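Local coordinates for UDP-N-Acetylenolpyruvylglucosamine Reductase (Thermus caldophilus, PDB 2GQT), which probably reduces UDP-N-acetylenolpyruvylglucosamine to UDP-N-acetylmuramate with NADPH, using bound FAD, in the synthesis of the bacterial cell wall, at residues A[49-57]-A[242-250]; A[190-201]-A[229-237]. All coordinates share one frame; numbering follows the deposited sequence.

Contact 1: A[49-57]-A[242-250]; sequences SNLLVLDEG and ARAKDVLEL. With FAD (flavin-adenine dinucleotide), chain C.
Strand 51-53 and helix 244-250 run at 120° to each other, and the backbones come nearest at Leu-54 and Ala-244, whose CA atoms are 5.2 Å apart. Just past the strand, in the type I turn from Leu-54 to Gly-57, the carboxylate of Asp-55 meets the first turn of the helix. Its OD1 accepts from Ala-244 N at 2.9 Å, and its OD2 from Lys-245 N at 3.0 Å. Both N-H groups arrive on the syn sides, somewhat out of the carboxylate plane. A negative group here is probably favoured by the helix dipole. Replacing Asp-55 by alanine removes both acceptors and would probably leave the N-H groups of Ala-244 and Lys-245 without these partners. Arg-243 is the N-cap residue; its own N is bonded to Asp-246 OD2. The helix leads on to strand 265-267, which pairs in parallel with strand 51-53. Farther along the helix, Leu-52 (CG anti to N, chi1 172°) brings CD2 to Leu-248 CD2 at 3.7 Å and CD1 to Val-247 CG1. Leu-54 crosses Leu-248 at about a right angle, CD2 lying 3.5 Å from Leu-248 CD1. Ala-244 CB sits against Val-53 O.

Contact 2: A[190-201]-A[229-237]; sequences GQPKRKSAGCAF and SLEHGNFIV. With FAD (flavin-adenine dinucleotide), chain C.
Glu-231 OE1 takes the backbone N-H of Lys-193 at 2.9 Å in a nearly straight bond (167°). Water 1 also lies within hydrogen-bonding distance of Glu-231 OE1 and of Gln-191 O, though it may not donate to both at once. The other carboxylate oxygen, OE2, accepts from water 3. At the far end of the contact, the Asn-234 amide pairs with the backbone of Phe-201. Asn-234 OD1 accepts from Phe-201 N at 2.9 Å. Asn-234 ND2 donates to Phe-201 O at 3.0 Å, with the oxygen in the amide plane. These two bonds fix the rotation of the amide. The backbone adds Ala-200 N to Asn-234 O, also 2.9 Å.

Between these ends lies the ring of Phe-235. Pro-192 CD stands over one face, 3.5 Å from the ring centroid, in a CH-pi contact. Cys-199 N lies over the opposite face. Ser-196 OG comes to the ring edge, 3.3 Å from Phe-235 CD2. With OG between its N and carbonyl carbon (chi1 67°), Ser-196 also accepts from Gly-198 N, forming an ST turn. Cys-199, the probable proton donor, has its SG 4.2 Å from Phe-235 CE1, oblique to the ring. Its CB lies 3.3 Å from Asn-234 ND2, so the amide and the ring both lie beside the probable proton donor.

Phe-201 and Asn-234 pack on helix 209-215, and Phe-201 and Ile-236 on helix 244-257. Val-237 bonds through its backbone to Met-227 in strand 226-228.

In the fold
Contact 2 is nested along the chain inside the loop closed by contact 1, and their centres are 15 Å apart. Strand 236-238 of contact 2 leads on to helix 244-257 of contact 1, where Leu-250 CD2 meets Ile-236 CG2 at 3.8 Å. On the cofactor side, Ala-197 CB lies 3.7 Å from Ser-49 O. Both contacts reach FAD, at different parts. In contact 1, Ser-49 N and OG bond to phosphate oxygen O2P, and Asn-50 N bonds to O1A. In contact 2, Gly-198 N lies 3.2 Å from flavin methyl C8M. The side chain of Cys-199 is about 9 Å from that of Arg-152, the other probable active-site residue.

Contact 1: A[49-57]-A[242-250]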
loop_
_atom_site.group_PDB
_atom_site.type_symbol
_atom_site.label_atom_id
_atom_site.label_comp_id
_atom_site.label_asym_id
_atom_site.label_seq_id
_atom_site.Cartn_x
_atom_site.Cartn_y
_atom_site.Cartn_z
ATOM N N SER A 49 -3.173 3.316 -0.060
ATOM C CA SER A 49 -2.117 4.063 0.613
ATOM C C SER A 49 -0.897 4.351 -0.249
ATOM O O SER A 49 -0.003 5.060 0.196
ATOM C CB SER A 49 -1.700 3.385 1.929
ATOM O OG SER A 49 -1.043 2.140 1.718
ATOM N N ASN A 50 -0.846 3.816 -1.469
ATOM C CA ASN A 50 0.220 4.208 -2.400
ATOM C C ASN A 50 -0.284 4.848 -3.692
ATOM O O ASN A 50 0.495 5.029 -4.639
ATOM C CB ASN A 50 1.166 3.045 -2.723
ATOM C CG ASN A 50 2.482 3.523 -3.348
ATOM O OD1 ASN A 50 2.917 3.022 -4.386
ATOM N ND2 ASN A 50 3.090 4.530 -2.737
ATOM N N LEU A 51 -1.563 5.221 -3.716
ATOM C CA LEU A 51 -2.192 5.721 -4.939
ATOM C C LEU A 51 -2.379 7.222 -4.972
ATOM O O LEU A 51 -2.891 7.820 -4.019
ATOM C CB LEU A 51 -3.566 5.077 -5.147
ATOM C CG LEU A 51 -3.566 3.559 -5.357
ATOM C CD1 LEU A 51 -4.983 3.052 -5.483
ATOM C CD2 LEU A 51 -2.759 3.145 -6.573
ATOM N N LEU A 52 -1.971 7.807 -6.090
ATOM C CA LEU A 52 -2.377 9.154 -6.463
ATOM C C LEU A 52 -3.396 9.019 -7.601
ATOM O O LEU A 52 -3.039 8.727 -8.733
ATOM C CB LEU A 52 -1.162 9.979 -6.904
ATOM C CG LEU A 52 -1.421 11.359 -7.515
ATOM C CD1 LEU A 52 -2.317 12.204 -6.631
ATOM C CD2 LEU A 52 -0.118 12.077 -7.813
ATOM N N VAL A 53 -4.670 9.184 -7.277
ATOM C CA VAL A 53 -5.731 9.018 -8.262
ATOM C C VAL A 53 -6.117 10.383 -8.782
ATOM O O VAL A 53 -6.420 11.282 -8.004
ATOM C CB VAL A 53 -6.957 8.287 -7.674
ATOM C CG1 VAL A 53 -8.032 8.120 -8.751
ATOM C CG2 VAL A 53 -6.539 6.931 -7.107
ATOM N N LEU A 54 -6.082 10.528 -10.103
ATOM C CA LEU A 54 -6.357 11.807 -10.739
ATOM C C LEU A 54 -7.830 12.187 -10.637
ATOM O O LEU A 54 -8.699 11.346 -10.355
ATOM C CB LEU A 54 -5.800 11.836 -12.172
ATOM C CG LEU A 54 -4.272 11.635 -12.240
ATOM C CD1 LEU A 54 -3.705 12.013 -13.585
ATOM C CD2 LEU A 54 -3.525 12.385 -11.134
ATOM N N ASP A 55 -8.101 13.471 -10.840
ATOM C CA ASP A 55 -9.421 14.022 -10.589
ATOM C C ASP A 55 -10.473 13.465 -11.539
ATOM O O ASP A 55 -11.655 13.483 -11.215
ATOM C CB ASP A 55 -9.361 15.550 -10.656
ATOM C CG ASP A 55 -8.424 16.143 -9.608
ATOM O OD1 ASP A 55 -8.554 15.776 -8.415
ATOM O OD2 ASP A 55 -7.551 16.969 -9.977
ATOM N N GLU A 56 -10.041 12.934 -12.682
ATOM C CA GLU A 56 -10.954 12.310 -13.650
ATOM C C GLU A 56 -11.331 10.864 -13.292
ATOM O O GLU A 56 -12.210 10.273 -13.921
ATOM C CB GLU A 56 -10.399 12.387 -15.087
ATOM C CG GLU A 56 -9.076 11.643 -15.341
ATOM C CD GLU A 56 -7.858 12.549 -15.271
ATOM O OE1 GLU A 56 -6.953 12.389 -16.124
ATOM O OE2 GLU A 56 -7.809 13.418 -14.375
ATOM N N GLY A 57 -10.671 10.299 -12.280
ATOM C CA GLY A 57 -10.917 8.912 -11.879
ATOM C C GLY A 57 -10.437 7.901 -12.909
ATOM O O GLY A 57 -9.544 8.196 -13.714
ATOM N N ALA A 242 -7.598 19.244 -1.277
ATOM C CA ALA A 242 -6.632 19.165 -2.368
ATOM C C ALA A 242 -7.242 18.435 -3.551
ATOM O O ALA A 242 -7.997 17.467 -3.384
ATOM C CB ALA A 242 -5.351 18.465 -1.923
ATOM N N ARG A 243 -6.936 18.922 -4.746
ATOM C CA ARG A 243 -7.215 18.184 -5.960
ATOM C C ARG A 243 -5.938 17.475 -6.376
ATOM O O ARG A 243 -4.835 17.939 -6.055
ATOM C CB ARG A 243 -7.674 19.124 -7.071
ATOM C CG ARG A 243 -9.006 19.821 -6.803
ATOM C CD ARG A 243 -8.817 21.236 -6.280
ATOM N NE ARG A 243 -8.336 22.148 -7.319
ATOM C CZ ARG A 243 -9.123 22.852 -8.133
ATOM N NH1 ARG A 243 -10.445 22.761 -8.041
ATOM N NH2 ARG A 243 -8.587 23.652 -9.045
ATOM N N ALA A 244 -6.078 16.360 -7.088
ATOM C CA ALA A 244 -4.911 15.646 -7.600
ATOM C C ALA A 244 -4.036 16.550 -8.467
ATOM O O ALA A 244 -2.814 16.415 -8.464
ATOM C CB ALA A 244 -5.321 14.400 -8.368
ATOM N N LYS A 245 -4.666 17.480 -9.189
ATOM C CA LYS A 245 -3.951 18.459 -10.014
ATOM C C LYS A 245 -2.944 19.276 -9.196
ATOM O O LYS A 245 -1.834 19.560 -9.659
ATOM C CB LYS A 245 -4.960 19.374 -10.722
ATOM C CG LYS A 245 -4.400 20.666 -11.273
ATOM C CD LYS A 245 -5.434 21.408 -12.087
ATOM C CE LYS A 245 -6.519 22.020 -11.229
ATOM N NZ LYS A 245 -7.267 23.043 -12.017
ATOM N N ASP A 246 -3.351 19.641 -7.983
ATOM C CA ASP A 246 -2.503 20.399 -7.061
ATOM C C ASP A 246 -1.325 19.565 -6.587
ATOM O O ASP A 246 -0.200 20.055 -6.520
ATOM C CB ASP A 246 -3.294 20.839 -5.834
ATOM C CG ASP A 246 -4.517 21.637 -6.185
ATOM O OD1 ASP A 246 -4.391 22.569 -7.003
ATOM O OD2 ASP A 246 -5.599 21.337 -5.628
ATOM N N VAL A 247 -1.598 18.311 -6.241
ATOM C CA VAL A 247 -0.549 17.381 -5.842
ATOM C C VAL A 247 0.470 17.212 -6.978
ATOM O O VAL A 247 1.676 17.295 -6.733
ATOM C CB VAL A 247 -1.135 16.015 -5.422
ATOM C CG1 VAL A 247 -0.010 15.042 -5.110
ATOM C CG2 VAL A 247 -2.066 16.183 -4.230
ATOM N N LEU A 248 -0.002 16.986 -8.206
ATOM C CA LEU A 248 0.906 16.827 -9.360
ATOM C C LEU A 248 1.744 18.073 -9.613
ATOM O O LEU A 248 2.923 17.975 -9.939
ATOM C CB LEU A 248 0.146 16.462 -10.639
ATOM C CG LEU A 248 -0.404 15.039 -10.796
ATOM C CD1 LEU A 248 -1.292 14.992 -12.025
ATOM C CD2 LEU A 248 0.699 13.981 -10.881
ATOM N N GLU A 249 1.134 19.240 -9.452
ATOM C CA GLU A 249 1.879 20.485 -9.606
ATOM C C GLU A 249 3.007 20.587 -8.581
ATOM O O GLU A 249 4.129 20.963 -8.917
ATOM C CB GLU A 249 0.950 21.683 -9.493
ATOM C CG GLU A 249 1.622 22.985 -9.888
ATOM C CD GLU A 249 0.662 24.147 -9.965
ATOM O OE1 GLU A 249 1.097 25.289 -9.715
ATOM O OE2 GLU A 249 -0.528 23.921 -10.269
ATOM N N LEU A 250 2.717 20.234 -7.335
ATOM C CA LEU A 250 3.736 20.221 -6.304
ATOM C C LEU A 250 4.852 19.218 -6.601
ATOM O O LEU A 250 6.030 19.516 -6.391
ATOM C CB LEU A 250 3.092 19.929 -4.960
ATOM C CG LEU A 250 3.946 20.089 -3.718
ATOM C CD1 LEU A 250 4.588 21.480 -3.641
ATOM C CD2 LEU A 250 3.092 19.808 -2.498
HETATM P PA FAD C . -3.009 0.411 -2.790
HETATM O O1A FAD C . -2.424 1.746 -2.583
HETATM O O2A FAD C . -4.474 0.218 -2.704
HETATM O O5B FAD C . -2.538 -0.200 -4.177
HETATM C C5B FAD C . -1.150 -0.163 -4.526
HETATM C C4B FAD C . -0.886 -1.095 -5.688
HETATM O O4B FAD C . -1.146 -2.448 -5.261
HETATM C C3B FAD C . -1.781 -0.850 -6.911
HETATM O O3B FAD C . -1.031 -1.200 -8.075
HETATM C C2B FAD C . -2.912 -1.846 -6.690
HETATM O O2B FAD C . -3.554 -2.212 -7.911
HETATM C C1B FAD C . -2.144 -3.028 -6.137
HETATM N N9A FAD C . -2.939 -3.985 -5.339
HETATM C C8A FAD C . -3.626 -3.723 -4.216
HETATM N N7A FAD C . -4.189 -4.852 -3.779
HETATM C C5A FAD C . -3.836 -5.840 -4.608
HETATM C C6A FAD C . -4.117 -7.210 -4.692
HETATM N N6A FAD C . -4.872 -7.853 -3.792
HETATM N N1A FAD C . -3.580 -7.912 -5.710
HETATM C C2A FAD C . -2.816 -7.317 -6.637
HETATM N N3A FAD C . -2.531 -6.018 -6.614
HETATM C C4A FAD C . -3.044 -5.281 -5.609
HETATM N N1 FAD C . 5.416 1.574 1.902
HETATM C C2 FAD C . 6.543 0.857 2.242
HETATM O O2 FAD C . 7.008 0.045 1.455
HETATM N N3 FAD C . 7.165 1.079 3.467
HETATM C C4 FAD C . 6.666 1.995 4.384
HETATM O O4 FAD C . 7.239 2.158 5.466
HETATM C C4X FAD C . 5.520 2.708 4.036
HETATM N N5 FAD C . 4.990 3.645 4.920
HETATM C C5X FAD C . 3.801 4.307 4.588
HETATM C C6 FAD C . 3.241 5.193 5.509
HETATM C C7 FAD C . 2.054 5.859 5.221
HETATM C C7M FAD C . 1.451 6.818 6.254
HETATM C C8 FAD C . 1.430 5.639 3.988
HETATM C C8M FAD C . 0.123 6.369 3.648
HETATM C C9 FAD C . 1.995 4.761 3.066
HETATM C C9A FAD C . 3.182 4.087 3.352
HETATM N N10 FAD C . 3.762 3.198 2.431
HETATM C C10 FAD C . 4.906 2.494 2.797
HETATM C "C1'" FAD C . 3.207 3.001 1.065
HETATM C "C2'" FAD C . 2.084 1.952 1.033
HETATM O "O2'" FAD C . 1.537 1.746 2.350
HETATM C "C3'" FAD C . 2.561 0.603 0.493
HETATM O "O3'" FAD C . 3.012 0.755 -0.860
HETATM C "C4'" FAD C . 1.463 -0.466 0.580
HETATM O "O4'" FAD C . 2.024 -1.743 0.274
HETATM C "C5'" FAD C . 0.281 -0.202 -0.349
HETATM O "O5'" FAD C . -0.731 -1.151 -0.009
HETATM P P FAD C . -2.267 -0.771 -0.217
HETATM O O1P FAD C . -3.048 -1.960 0.174
HETATM O O2P FAD C . -2.592 0.542 0.380
HETATM O O3P FAD C . -2.284 -0.672 -1.820
#

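Contact 2: A[190-201]-A[229-237]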
loop_
_atom_site.group_PDB
_atom_site.type_symbol
_atom_site.label_atom_id
_atom_site.label_comp_id
_atom_site.label_asym_id
_atom_site.label_seq_id
_atom_site.Cartn_x
_atom_site.Cartn_y
_atom_site.Cartn_z
ATOM N N GLY A 190 9.767 10.630 13.003
ATOM C CA GLY A 190 9.875 11.852 12.199
ATOM C C GLY A 190 8.873 12.006 11.067
ATOM O O GLY A 190 8.848 13.035 10.391
ATOM N N GLN A 191 8.060 10.982 10.836
ATOM C CA GLN A 191 7.027 11.035 9.809
ATOM C C GLN A 191 5.824 11.828 10.341
ATOM O O GLN A 191 5.654 11.943 11.559
ATOM C CB GLN A 191 6.666 9.611 9.369
ATOM C CG GLN A 191 7.871 8.921 8.702
ATOM C CD GLN A 191 7.730 7.420 8.517
ATOM O OE1 GLN A 191 6.624 6.886 8.404
ATOM N NE2 GLN A 191 8.868 6.729 8.469
ATOM N N PRO A 192 5.027 12.439 9.440
ATOM C CA PRO A 192 3.918 13.279 9.892
ATOM C C PRO A 192 3.017 12.586 10.906
ATOM O O PRO A 192 2.639 11.435 10.700
ATOM C CB PRO A 192 3.148 13.557 8.599
ATOM C CG PRO A 192 4.198 13.540 7.546
ATOM C CD PRO A 192 5.143 12.439 7.970
ATOM N N LYS A 193 2.693 13.290 11.991
ATOM C CA LYS A 193 1.761 12.803 13.020
ATOM C C LYS A 193 0.566 12.038 12.429
ATOM O O LYS A 193 -0.175 11.373 13.162
ATOM C CB LYS A 193 1.293 13.960 13.907
ATOM C CG LYS A 193 2.347 14.453 14.887
ATOM C CD LYS A 193 1.758 15.346 15.979
ATOM C CE LYS A 193 1.447 16.749 15.470
ATOM N NZ LYS A 193 0.987 17.663 16.556
ATOM N N ARG A 194 0.377 12.202 11.113
ATOM C CA ARG A 194 -0.276 11.245 10.188
ATOM C C ARG A 194 -1.199 11.902 9.155
ATOM O O ARG A 194 -2.048 12.720 9.511
ATOM C CB ARG A 194 -0.978 10.085 10.903
ATOM C CG ARG A 194 -0.141 8.834 11.076
ATOM C CD ARG A 194 -1.032 7.617 10.963
ATOM N NE ARG A 194 -0.522 6.467 11.707
ATOM C CZ ARG A 194 -1.125 5.282 11.756
ATOM N NH1 ARG A 194 -2.267 5.083 11.104
ATOM N NH2 ARG A 194 -0.591 4.295 12.461
ATOM N N LYS A 195 -0.992 11.538 7.882
ATOM C CA LYS A 195 -1.816 11.922 6.710
ATOM C C LYS A 195 -0.948 11.987 5.444
ATOM O O LYS A 195 0.012 12.759 5.406
ATOM C CB LYS A 195 -2.578 13.248 6.917
ATOM C CG LYS A 195 -1.704 14.493 7.143
ATOM C CD LYS A 195 -2.522 15.633 7.718
ATOM C CE LYS A 195 -1.672 16.582 8.542
ATOM N NZ LYS A 195 -2.506 17.650 9.160
ATOM N N SER A 196 -1.273 11.178 4.428
ATOM C CA SER A 196 -0.513 11.141 3.162
ATOM C C SER A 196 -0.769 9.880 2.334
ATOM O O SER A 196 -1.643 9.078 2.658
ATOM C CB SER A 196 0.987 11.213 3.444
ATOM O OG SER A 196 1.419 10.032 4.105
ATOM N N ALA A 197 0.009 9.721 1.261
ATOM C CA ALA A 197 0.145 8.438 0.571
ATOM C C ALA A 197 1.541 7.868 0.860
ATOM O O ALA A 197 2.111 7.115 0.061
ATOM C CB ALA A 197 -0.086 8.597 -0.922
ATOM N N GLY A 198 2.080 8.229 2.023
ATOM C CA GLY A 198 3.419 7.811 2.423
ATOM C C GLY A 198 4.461 8.573 1.642
ATOM O O GLY A 198 4.155 9.606 1.044
ATOM N N CYS A 199 5.687 8.059 1.634
ATOM C CA CYS A 199 6.785 8.693 0.912
ATOM C C CYS A 199 6.390 8.972 -0.544
ATOM O O CYS A 199 6.060 8.046 -1.295
ATOM C CB CYS A 199 8.048 7.829 0.989
ATOM S SG CYS A 199 8.835 7.769 2.632
ATOM N N ALA A 200 6.387 10.255 -0.917
ATOM C CA ALA A 200 6.076 10.687 -2.284
ATOM C C ALA A 200 7.095 10.180 -3.285
ATOM O O ALA A 200 6.729 9.682 -4.354
ATOM C CB ALA A 200 6.000 12.215 -2.355
ATOM N N PHE A 201 8.368 10.313 -2.925
ATOM C CA PHE A 201 9.472 10.063 -3.839
ATOM C C PHE A 201 10.320 8.871 -3.425
ATOM O O PHE A 201 10.388 8.527 -2.242
ATOM C CB PHE A 201 10.355 11.315 -3.968
ATOM C CG PHE A 201 9.645 12.489 -4.582
ATOM C CD1 PHE A 201 9.156 13.522 -3.790
ATOM C CD2 PHE A 201 9.450 12.553 -5.955
ATOM C CE1 PHE A 201 8.481 14.598 -4.364
ATOM C CE2 PHE A 201 8.773 13.625 -6.534
ATOM C CZ PHE A 201 8.296 14.650 -5.736
ATOM N N SER A 229 4.995 18.566 3.570
ATOM C CA SER A 229 4.880 18.550 5.017
ATOM C C SER A 229 5.989 19.337 5.705
ATOM O O SER A 229 7.156 19.266 5.317
ATOM C CB SER A 229 4.895 17.111 5.514
ATOM O OG SER A 229 5.003 17.072 6.920
ATOM N N LEU A 230 5.607 20.087 6.736
ATOM C CA LEU A 230 6.574 20.783 7.577
ATOM C C LEU A 230 7.336 19.813 8.496
ATOM O O LEU A 230 8.350 20.189 9.077
ATOM C CB LEU A 230 5.881 21.875 8.404
ATOM C CG LEU A 230 5.233 23.055 7.668
ATOM C CD1 LEU A 230 4.409 23.892 8.643
ATOM C CD2 LEU A 230 6.285 23.918 6.973
ATOM N N GLU A 231 6.846 18.576 8.616
ATOM C CA GLU A 231 7.434 17.567 9.505
ATOM C C GLU A 231 8.445 16.653 8.811
ATOM O O GLU A 231 9.359 16.130 9.452
ATOM C CB GLU A 231 6.337 16.698 10.124
ATOM C CG GLU A 231 5.410 17.412 11.091
ATOM C CD GLU A 231 4.203 16.562 11.437
ATOM O OE1 GLU A 231 4.298 15.728 12.366
ATOM O OE2 GLU A 231 3.164 16.714 10.761
ATOM N N HIS A 232 8.262 16.442 7.508
ATOM C CA HIS A 232 9.072 15.494 6.745
ATOM C C HIS A 232 8.997 15.830 5.263
ATOM O O HIS A 232 7.910 15.847 4.688
ATOM C CB HIS A 232 8.557 14.068 6.978
ATOM C CG HIS A 232 9.510 12.996 6.552
ATOM N ND1 HIS A 232 9.956 12.855 5.252
ATOM C CD2 HIS A 232 10.078 11.988 7.256
ATOM C CE1 HIS A 232 10.760 11.809 5.179
ATOM N NE2 HIS A 232 10.853 11.268 6.381
ATOM N N GLY A 233 10.157 16.072 4.656
ATOM C CA GLY A 233 10.233 16.539 3.275
ATOM C C GLY A 233 9.669 15.608 2.222
ATOM O O GLY A 233 9.231 16.067 1.165
ATOM N N ASN A 234 9.665 14.309 2.514
ATOM C CA ASN A 234 9.179 13.313 1.555
ATOM C C ASN A 234 7.690 12.988 1.710
ATOM O O ASN A 234 7.208 11.967 1.215
ATOM C CB ASN A 234 10.021 12.032 1.606
ATOM C CG ASN A 234 10.011 11.273 0.278
ATOM O OD1 ASN A 234 9.614 11.810 -0.759
ATOM N ND2 ASN A 234 10.445 10.016 0.309
ATOM N N PHE A 235 6.953 13.856 2.395
ATOM C CA PHE A 235 5.511 13.701 2.512
ATOM C C PHE A 235 4.787 14.914 1.951
ATOM O O PHE A 235 5.089 16.059 2.307
ATOM C CB PHE A 235 5.101 13.442 3.962
ATOM C CG PHE A 235 5.461 12.068 4.450
ATOM C CD1 PHE A 235 6.762 11.773 4.845
ATOM C CD2 PHE A 235 4.503 11.064 4.510
ATOM C CE1 PHE A 235 7.105 10.502 5.288
ATOM C CE2 PHE A 235 4.837 9.786 4.963
ATOM C CZ PHE A 235 6.144 9.508 5.351
ATOM N N ILE A 236 3.867 14.655 1.028
ATOM C CA ILE A 236 2.930 15.671 0.585
ATOM C C ILE A 236 1.618 15.410 1.289
ATOM O O ILE A 236 1.074 14.289 1.269
ATOM C CB ILE A 236 2.763 15.697 -0.946
ATOM C CG1 ILE A 236 4.065 16.193 -1.582
ATOM C CG2 ILE A 236 1.561 16.570 -1.353
ATOM C CD1 ILE A 236 4.189 15.941 -3.081
ATOM N N VAL A 237 1.111 16.442 1.936
ATOM C CA VAL A 237 -0.095 16.300 2.714
ATOM C C VAL A 237 -1.267 17.091 2.121
ATOM O O VAL A 237 -1.088 18.108 1.427
ATOM C CB VAL A 237 0.168 16.639 4.204
ATOM C CG1 VAL A 237 1.230 15.694 4.793
ATOM C CG2 VAL A 237 0.602 18.088 4.357
HETATM P PA FAD C . -3.009 0.411 -2.790
HETATM O O1A FAD C . -2.424 1.746 -2.583
HETATM O O2A FAD C . -4.474 0.218 -2.704
HETATM O O5B FAD C . -2.538 -0.200 -4.177
HETATM C C5B FAD C . -1.150 -0.163 -4.526
HETATM C C4B FAD C . -0.886 -1.095 -5.688
HETATM O O4B FAD C . -1.146 -2.448 -5.261
HETATM C C3B FAD C . -1.781 -0.850 -6.911
HETATM O O3B FAD C . -1.031 -1.200 -8.075
HETATM C C2B FAD C . -2.912 -1.846 -6.690
HETATM O O2B FAD C . -3.554 -2.212 -7.911
HETATM C C1B FAD C . -2.144 -3.028 -6.137
HETATM N N9A FAD C . -2.939 -3.985 -5.339
HETATM C C8A FAD C . -3.626 -3.723 -4.216
HETATM N N7A FAD C . -4.189 -4.852 -3.779
HETATM C C5A FAD C . -3.836 -5.840 -4.608
HETATM C C6A FAD C . -4.117 -7.210 -4.692
HETATM N N6A FAD C . -4.872 -7.853 -3.792
HETATM N N1A FAD C . -3.580 -7.912 -5.710
HETATM C C2A FAD C . -2.816 -7.317 -6.637
HETATM N N3A FAD C . -2.531 -6.018 -6.614
HETATM C C4A FAD C . -3.044 -5.281 -5.609
HETATM N N1 FAD C . 5.416 1.574 1.902
HETATM C C2 FAD C . 6.543 0.857 2.242
HETATM O O2 FAD C . 7.008 0.045 1.455
HETATM N N3 FAD C . 7.165 1.079 3.467
HETATM C C4 FAD C . 6.666 1.995 4.384
HETATM O O4 FAD C . 7.239 2.158 5.466
HETATM C C4X FAD C . 5.520 2.708 4.036
HETATM N N5 FAD C . 4.990 3.645 4.920
HETATM C C5X FAD C . 3.801 4.307 4.588
HETATM C C6 FAD C . 3.241 5.193 5.509
HETATM C C7 FAD C . 2.054 5.859 5.221
HETATM C C7M FAD C . 1.451 6.818 6.254
HETATM C C8 FAD C . 1.430 5.639 3.988
HETATM C C8M FAD C . 0.123 6.369 3.648
HETATM C C9 FAD C . 1.995 4.761 3.066
HETATM C C9A FAD C . 3.182 4.087 3.352
HETATM N N10 FAD C . 3.762 3.198 2.431
HETATM C C10 FAD C . 4.906 2.494 2.797
HETATM C "C1'" FAD C . 3.207 3.001 1.065
HETATM C "C2'" FAD C . 2.084 1.952 1.033
HETATM O "O2'" FAD C . 1.537 1.746 2.350
HETATM C "C3'" FAD C . 2.561 0.603 0.493
HETATM O "O3'" FAD C . 3.012 0.755 -0.860
HETATM C "C4'" FAD C . 1.463 -0.466 0.580
HETATM O "O4'" FAD C . 2.024 -1.743 0.274
HETATM C "C5'" FAD C . 0.281 -0.202 -0.349
HETATM O "O5'" FAD C . -0.731 -1.151 -0.009
HETATM P P FAD C . -2.267 -0.771 -0.217
HETATM O O1P FAD C . -3.048 -1.960 0.174
HETATM O O2P FAD C . -2.592 0.542 0.380
HETATM O O3P FAD C . -2.284 -0.672 -1.820
HETATM O O HOH W 1 6.683 14.017 13.198
HETATM O O HOH W 2 11.371 8.586 8.250
HETATM O O HOH W 3 0.869 15.538 10.770
#